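Local atomic coordinates of extracellular serine protease (Aeromonas sobria, PDB entry 3WQB), a protein that cleaves peptide bonds following two basic residues, at least one of them lysine, as a calcium-dependent kexin/furin-like serine protease and probable virulence factor. Residues T558-L563 / R571-E576; N218-I223 / G265-Y270. The protein carries 1 engineered substitution. One frame throughout, in Å; residues are numbered along the deposited sequence.

Contact 1: T558-L563 / R571-E576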
loop_
_atom_site.group_PDB
_atom_site.type_symbol
_atom_site.label_atom_id
_atom_site.label_comp_id
_atom_site.label_asym_id
_atom_site.label_seq_id
_atom_site.Cartn_x
_atom_site.Cartn_y
_atom_site.Cartn_z
ATOM N N THR A 558 21.031 -17.014 -15.533
ATOM C CA THR A 558 21.319 -15.594 -15.308
ATOM C C THR A 558 20.111 -14.738 -15.684
ATOM O O THR A 558 19.291 -15.122 -16.512
ATOM C CB THR A 558 22.547 -15.111 -16.109
ATOM O OG1 THR A 558 22.290 -15.245 -17.511
ATOM C CG2 THR A 558 23.780 -15.921 -15.722
ATOM N N ARG A 559 20.001 -13.581 -15.045
ATOM C CA ARG A 559 18.989 -12.607 -15.397
ATOM C C ARG A 559 19.635 -11.248 -15.495
ATOM O O ARG A 559 20.644 -10.979 -14.837
ATOM C CB ARG A 559 17.892 -12.560 -14.328
ATOM C CG ARG A 559 17.055 -13.833 -14.232
ATOM C CD ARG A 559 15.908 -13.663 -13.250
ATOM N NE ARG A 559 16.357 -13.463 -11.871
ATOM C CZ ARG A 559 16.624 -14.431 -10.996
ATOM N NH1 ARG A 559 16.498 -15.710 -11.330
ATOM N NH2 ARG A 559 17.011 -14.105 -9.768
ATOM N N GLN A 560 19.046 -10.387 -16.314
ATOM C CA GLN A 560 19.521 -9.025 -16.419
ATOM C C GLN A 560 18.441 -8.012 -16.073
ATOM O O GLN A 560 17.254 -8.224 -16.337
ATOM C CB GLN A 560 20.081 -8.758 -17.812
ATOM C CG GLN A 560 21.383 -9.499 -18.115
ATOM C CD GLN A 560 21.921 -9.126 -19.461
ATOM O OE1 GLN A 560 21.172 -8.674 -20.312
ATOM N NE2 GLN A 560 23.218 -9.302 -19.664
ATOM N N VAL A 561 18.887 -6.914 -15.477
ATOM C CA VAL A 561 18.014 -5.846 -15.032
ATOM C C VAL A 561 18.565 -4.541 -15.588
ATOM O O VAL A 561 19.765 -4.280 -15.491
ATOM C CB VAL A 561 17.964 -5.794 -13.487
ATOM C CG1 VAL A 561 17.126 -4.619 -12.996
ATOM C CG2 VAL A 561 17.419 -7.113 -12.926
ATOM N N SER A 562 17.684 -3.739 -16.173
ATOM C CA SER A 562 18.044 -2.435 -16.712
ATOM C C SER A 562 17.973 -1.400 -15.589
ATOM O O SER A 562 16.961 -1.311 -14.866
ATOM C CB SER A 562 17.093 -2.046 -17.855
ATOM O OG SER A 562 16.985 -3.073 -18.841
ATOM N N LEU A 563 19.052 -0.641 -15.440
ATOM C CA LEU A 563 19.157 0.434 -14.465
ATOM C C LEU A 563 19.224 1.769 -15.195
ATOM O O LEU A 563 20.129 1.994 -16.005
ATOM C CB LEU A 563 20.413 0.268 -13.602
ATOM C CG LEU A 563 20.747 -1.086 -12.980
ATOM C CD1 LEU A 563 22.186 -1.092 -12.509
ATOM C CD2 LEU A 563 19.805 -1.352 -11.828
ATOM N N ARG A 571 22.014 4.388 -18.913
ATOM C CA ARG A 571 21.486 3.060 -18.644
ATOM C C ARG A 571 22.606 2.047 -18.436
ATOM O O ARG A 571 23.541 1.961 -19.236
ATOM C CB ARG A 571 20.520 2.606 -19.736
ATOM C CG ARG A 571 19.197 3.357 -19.721
ATOM C CD ARG A 571 18.175 2.739 -20.664
ATOM N NE ARG A 571 16.835 3.308 -20.509
ATOM C CZ ARG A 571 16.428 4.461 -21.044
ATOM N NH1 ARG A 571 17.255 5.206 -21.765
ATOM N NH2 ARG A 571 15.186 4.881 -20.843
ATOM N N THR A 572 22.498 1.306 -17.337
ATOM C CA THR A 572 23.437 0.254 -16.956
ATOM C C THR A 572 22.687 -1.077 -17.012
ATOM O O THR A 572 21.461 -1.117 -16.888
ATOM C CB THR A 572 23.958 0.457 -15.496
ATOM O OG1 THR A 572 24.353 1.818 -15.291
ATOM C CG2 THR A 572 25.154 -0.451 -15.197
ATOM N N THR A 573 23.417 -2.166 -17.217
ATOM C CA THR A 573 22.846 -3.494 -17.029
ATOM C C THR A 573 23.376 -4.107 -15.737
ATOM O O THR A 573 24.575 -4.063 -15.452
ATOM C CB THR A 573 23.092 -4.420 -18.241
ATOM O OG1 THR A 573 22.325 -3.950 -19.355
ATOM C CG2 THR A 573 22.669 -5.862 -17.926
ATOM N N LEU A 574 22.461 -4.650 -14.946
ATOM C CA LEU A 574 22.806 -5.388 -13.750
ATOM C C LEU A 574 22.557 -6.857 -14.049
ATOM O O LEU A 574 21.488 -7.222 -14.532
ATOM C CB LEU A 574 21.936 -4.914 -12.581
ATOM C CG LEU A 574 22.136 -5.537 -11.200
ATOM C CD1 LEU A 574 23.513 -5.207 -10.640
ATOM C CD2 LEU A 574 21.037 -5.072 -10.258
ATOM N N THR A 575 23.560 -7.690 -13.793
ATOM C CA THR A 575 23.423 -9.127 -13.975
ATOM C C THR A 575 23.254 -9.785 -12.618
ATOM O O THR A 575 24.031 -9.532 -11.691
ATOM C CB THR A 575 24.628 -9.726 -14.731
ATOM O OG1 THR A 575 24.781 -9.041 -15.980
ATOM C CG2 THR A 575 24.423 -11.222 -14.995
ATOM N N GLU A 576 22.209 -10.602 -12.501
ATOM C CA GLU A 576 22.009 -11.409 -11.310
ATOM C C GLU A 576 22.674 -12.751 -11.542
ATOM O O GLU A 576 22.206 -13.551 -12.358
ATOM C CB GLU A 576 20.530 -11.660 -11.047
ATOM C CG GLU A 576 19.696 -10.477 -10.644
ATOM C CD GLU A 576 18.362 -10.951 -10.121
ATOM O OE1 GLU A 576 18.321 -11.441 -8.974
ATOM O OE2 GLU A 576 17.364 -10.865 -10.867
HETATM O O HOH W 1 22.600 3.536 -14.855
#

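Contact 2: N218-I223 / G265-Y270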
loop_
_atom_site.group_PDB
_atom_site.type_symbol
_atom_site.label_atom_id
_atom_site.label_comp_id
_atom_site.label_asym_id
_atom_site.label_seq_id
_atom_site.Cartn_x
_atom_site.Cartn_y
_atom_site.Cartn_z
ATOM N N ASN A 218 2.931 0.422 -7.870
ATOM C CA ASN A 218 2.794 0.404 -9.323
ATOM C C ASN A 218 3.982 -0.286 -9.964
ATOM O O ASN A 218 4.471 0.167 -11.003
ATOM C CB ASN A 218 2.721 1.838 -9.863
ATOM C CG ASN A 218 1.562 2.617 -9.299
ATOM O OD1 ASN A 218 0.548 2.048 -8.877
ATOM N ND2 ASN A 218 1.692 3.927 -9.313
ATOM N N GLY A 219 4.424 -1.386 -9.360
ATOM C CA GLY A 219 5.664 -2.027 -9.773
ATOM C C GLY A 219 5.532 -3.361 -10.465
ATOM O O GLY A 219 6.464 -4.170 -10.395
ATOM N N PHE A 220 4.422 -3.621 -11.154
ATOM C CA PHE A 220 4.384 -4.872 -11.920
ATOM C C PHE A 220 5.578 -5.017 -12.858
ATOM O O PHE A 220 6.127 -6.099 -12.976
ATOM C CB PHE A 220 3.079 -5.083 -12.690
ATOM C CG PHE A 220 2.799 -6.530 -12.956
ATOM C CD1 PHE A 220 3.353 -7.174 -14.069
ATOM C CD2 PHE A 220 2.020 -7.272 -12.070
ATOM C CE1 PHE A 220 3.124 -8.539 -14.296
ATOM C CE2 PHE A 220 1.781 -8.624 -12.289
ATOM C CZ PHE A 220 2.336 -9.261 -13.406
ATOM N N ASN A 221 5.985 -3.906 -13.466
ATOM C CA ASN A 221 7.045 -3.914 -14.466
ATOM C C ASN A 221 8.304 -3.148 -14.058
ATOM O O ASN A 221 9.425 -3.565 -14.371
ATOM C CB ASN A 221 6.505 -3.362 -15.790
ATOM C CG ASN A 221 5.313 -4.146 -16.304
ATOM O OD1 ASN A 221 4.215 -3.602 -16.474
ATOM N ND2 ASN A 221 5.518 -5.429 -16.546
ATOM N N LYS A 222 8.126 -2.019 -13.374
ATOM C CA LYS A 222 9.257 -1.162 -13.037
ATOM C C LYS A 222 9.089 -0.554 -11.663
ATOM O O LYS A 222 7.965 -0.317 -11.210
ATOM C CB LYS A 222 9.463 -0.054 -14.091
ATOM C CG LYS A 222 8.357 0.987 -14.177
ATOM C CD LYS A 222 8.654 1.977 -15.294
ATOM C CE LYS A 222 7.659 3.140 -15.316
ATOM N NZ LYS A 222 7.942 4.044 -16.458
ATOM N N ILE A 223 10.215 -0.310 -11.005
ATOM C CA ILE A 223 10.230 0.442 -9.760
ATOM C C ILE A 223 11.205 1.599 -9.866
ATOM O O ILE A 223 12.146 1.572 -10.670
ATOM C CB ILE A 223 10.561 -0.438 -8.525
ATOM C CG1 ILE A 223 11.938 -1.109 -8.655
ATOM C CG2 ILE A 223 9.446 -1.465 -8.296
ATOM C CD1 ILE A 223 12.556 -1.511 -7.320
ATOM N N GLY A 265 -11.612 -3.688 -17.135
ATOM C CA GLY A 265 -11.926 -4.696 -16.125
ATOM C C GLY A 265 -10.834 -5.687 -15.798
ATOM O O GLY A 265 -11.115 -6.759 -15.265
ATOM N N VAL A 266 -9.594 -5.347 -16.127
ATOM C CA VAL A 266 -8.459 -6.174 -15.737
ATOM C C VAL A 266 -7.455 -5.329 -14.964
ATOM O O VAL A 266 -7.543 -4.095 -14.946
ATOM C CB VAL A 266 -7.807 -6.878 -16.949
ATOM C CG1 VAL A 266 -8.833 -7.744 -17.675
ATOM C CG2 VAL A 266 -7.144 -5.864 -17.890
ATOM N N ARG A 267 -6.502 -5.999 -14.334
ATOM C CA ARG A 267 -5.446 -5.328 -13.587
ATOM C C ARG A 267 -4.807 -4.229 -14.430
ATOM O O ARG A 267 -4.412 -4.470 -15.577
ATOM C CB ARG A 267 -4.370 -6.333 -13.206
ATOM C CG ARG A 267 -3.360 -5.789 -12.219
ATOM C CD ARG A 267 -2.015 -6.501 -12.352
ATOM N NE ARG A 267 -1.255 -6.067 -13.531
ATOM C CZ ARG A 267 -0.724 -6.873 -14.446
ATOM N NH1 ARG A 267 -0.033 -6.350 -15.459
ATOM N NH2 ARG A 267 -0.882 -8.190 -14.372
ATOM N N SER A 268 -4.688 -3.031 -13.869
ATOM C CA SER A 268 -3.954 -1.976 -14.547
ATOM C C SER A 268 -2.549 -2.491 -14.805
ATOM O O SER A 268 -1.976 -3.188 -13.962
ATOM C CB SER A 268 -3.910 -0.722 -13.687
ATOM O OG SER A 268 -5.212 -0.235 -13.454
ATOM N N SER A 269 -2.013 -2.169 -15.979
ATOM C CA SER A 269 -0.723 -2.673 -16.431
ATOM C C SER A 269 0.348 -2.660 -15.337
ATOM O O SER A 269 1.053 -3.648 -15.146
ATOM C CB SER A 269 -0.260 -1.852 -17.644
ATOM O OG SER A 269 -0.178 -0.469 -17.330
ATOM N N TYR A 270 0.429 -1.541 -14.616
ATOM C CA TYR A 270 1.495 -1.269 -13.658
ATOM C C TYR A 270 1.255 -1.836 -12.247
ATOM O O TYR A 270 2.170 -1.824 -11.426
ATOM C CB TYR A 270 1.685 0.256 -13.540
ATOM C CG TYR A 270 0.368 0.950 -13.299
ATOM C CD1 TYR A 270 -0.248 0.884 -12.053
ATOM C CD2 TYR A 270 -0.308 1.600 -14.337
ATOM C CE1 TYR A 270 -1.485 1.474 -11.828
ATOM C CE2 TYR A 270 -1.540 2.207 -14.125
ATOM C CZ TYR A 270 -2.128 2.132 -12.867
ATOM O OH TYR A 270 -3.351 2.713 -12.619
#

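Contact 1: T558-L563 / R571-E576
Arg571 opens the pairing with CB near the carbonyl oxygen of Leu563, whose CA-H···O contact with Arg571 CA (3.2 Å) marks the loop end of an antiparallel hairpin in the P-domain. At the next residue, Thr572 and Leu563 form a hydrogen-bonded pair, with Thr572 N to Leu563 O at 2.8 Å. A water that donates to Leu563 O also lies close to the hydroxyl of Thr572. Leu563 CD1 swings over toward the second strand, where it meets Thr572 CB and, also at 3.8 Å, Leu574 CB. Thr573 looks to the other face of the sheet: its CG2, anti to the backbone N, packs against the flat end of Gln560, 3.7 Å from CD. Leu574 returns to the side of Val561 and Leu563. Its N-H points almost straight at Val561 O (175° at the hydrogen), while CB sits beside Val561 CB in a looser contact. Thr575 shares its face with Gln560, the two side chains running side by side. Glu576 closes the ladder with its N on Arg559 O, whereas the return bond from Arg559 N is weak. The same pair is joined by a salt bridge: a bend at chi3 (-65°) places NE of Arg559 for a side-on, two-nitrogen grip, NE to OE2 at 3.0 Å and NH2 to OE1 at 3.1 Å. Both nitrogens come from above the carboxylate plane, which is turned 72° from the guanidinium. The network widens to Arg232, paired with Glu576, and to the calcium ligand Asp488, paired with Arg559. Helix 512-520 covers the leucine face, with Gln518 on Leu563, Thr572 and Leu574, while strand 228-233 of the subtilisin domain flanks 559-565 on the side away from the outermost strand 571-576.

Contact 2: N218-I223 / G265-Y270
Phe220 and Arg267 form a cation-pi stack between the loop residues ahead of strand 222-225 and an irregular loop that follows strand 255-261. The guanidinium lies flat on one face of the ring, its plane only 9° from that of the phenyl group, and Arg267 CZ sits 3.7 Å from the ring centroid. NH2 is displaced toward the rim, 3.4 Å from Phe220 CE2, while NE and NH1 lie nearer CD2, CG and CD1. Phe220 CG is anti to the backbone N, on the side where Arg267 lies.

Hydrogen bonds hold the guanidinium in this attitude. Within its own segment, Arg267 NE donates to Ser268 O (3.0 Å) and NH1 to Ser269 O (2.9 Å), each carbonyl standing somewhat out of the guanidinium plane; together the two bonds fix the rotation of the group over the phenyl ring. Across the segments, Phe220 N also donates to Tyr270 O, but that oxygen sits too close to a neighbour in the model, so the geometry of the bond is doubtful.

Van der Waals contacts complete the interface. Phe220 CB rests 3.5 Å from Ser269 O. Asn218 and Tyr270 run side by side in the same direction, OD1 approaching ring atom CD1 at 3.5 Å with the amide turned 67° from the ring. A chi1 of 50° puts Tyr270 CG between the backbone N and the carbonyl carbon, and Tyr270 OH is hydrogen-bonded to Gly334 N.

The Asn218 amide is held at both ends, OD1 by Thr335 N and ND2 by the backbone of another protein chain. Its location near His115 and Ala336, the engineered residue at the predicted nucleophile position, is consistent with the oxyanion-hole asparagine of subtilases in the Ala-Gly-Asn motif.

In the fold
Starting from the N terminus, contact 2 comes first and closes a loop of 41 residues that completes strand 222-225, forms strand 228-233 and returns through strand 255-261 of the parallel subtilisin sheet. Contact 1 follows far along the chain in the P-domain, where seven residues separate the paired segments of a hairpin. The two loops are in series and neither nest nor cross. The centres of contact 1 and contact 2 lie about 20 Å apart; the nearest atoms of contact 1 and contact 2 are about 7 Å apart, without touching. Both nevertheless reach one four-stranded antiparallel sheet, in which strand 228-233 pairs with 559-565, so that catalytic domain and P-domain share a continuous sheet.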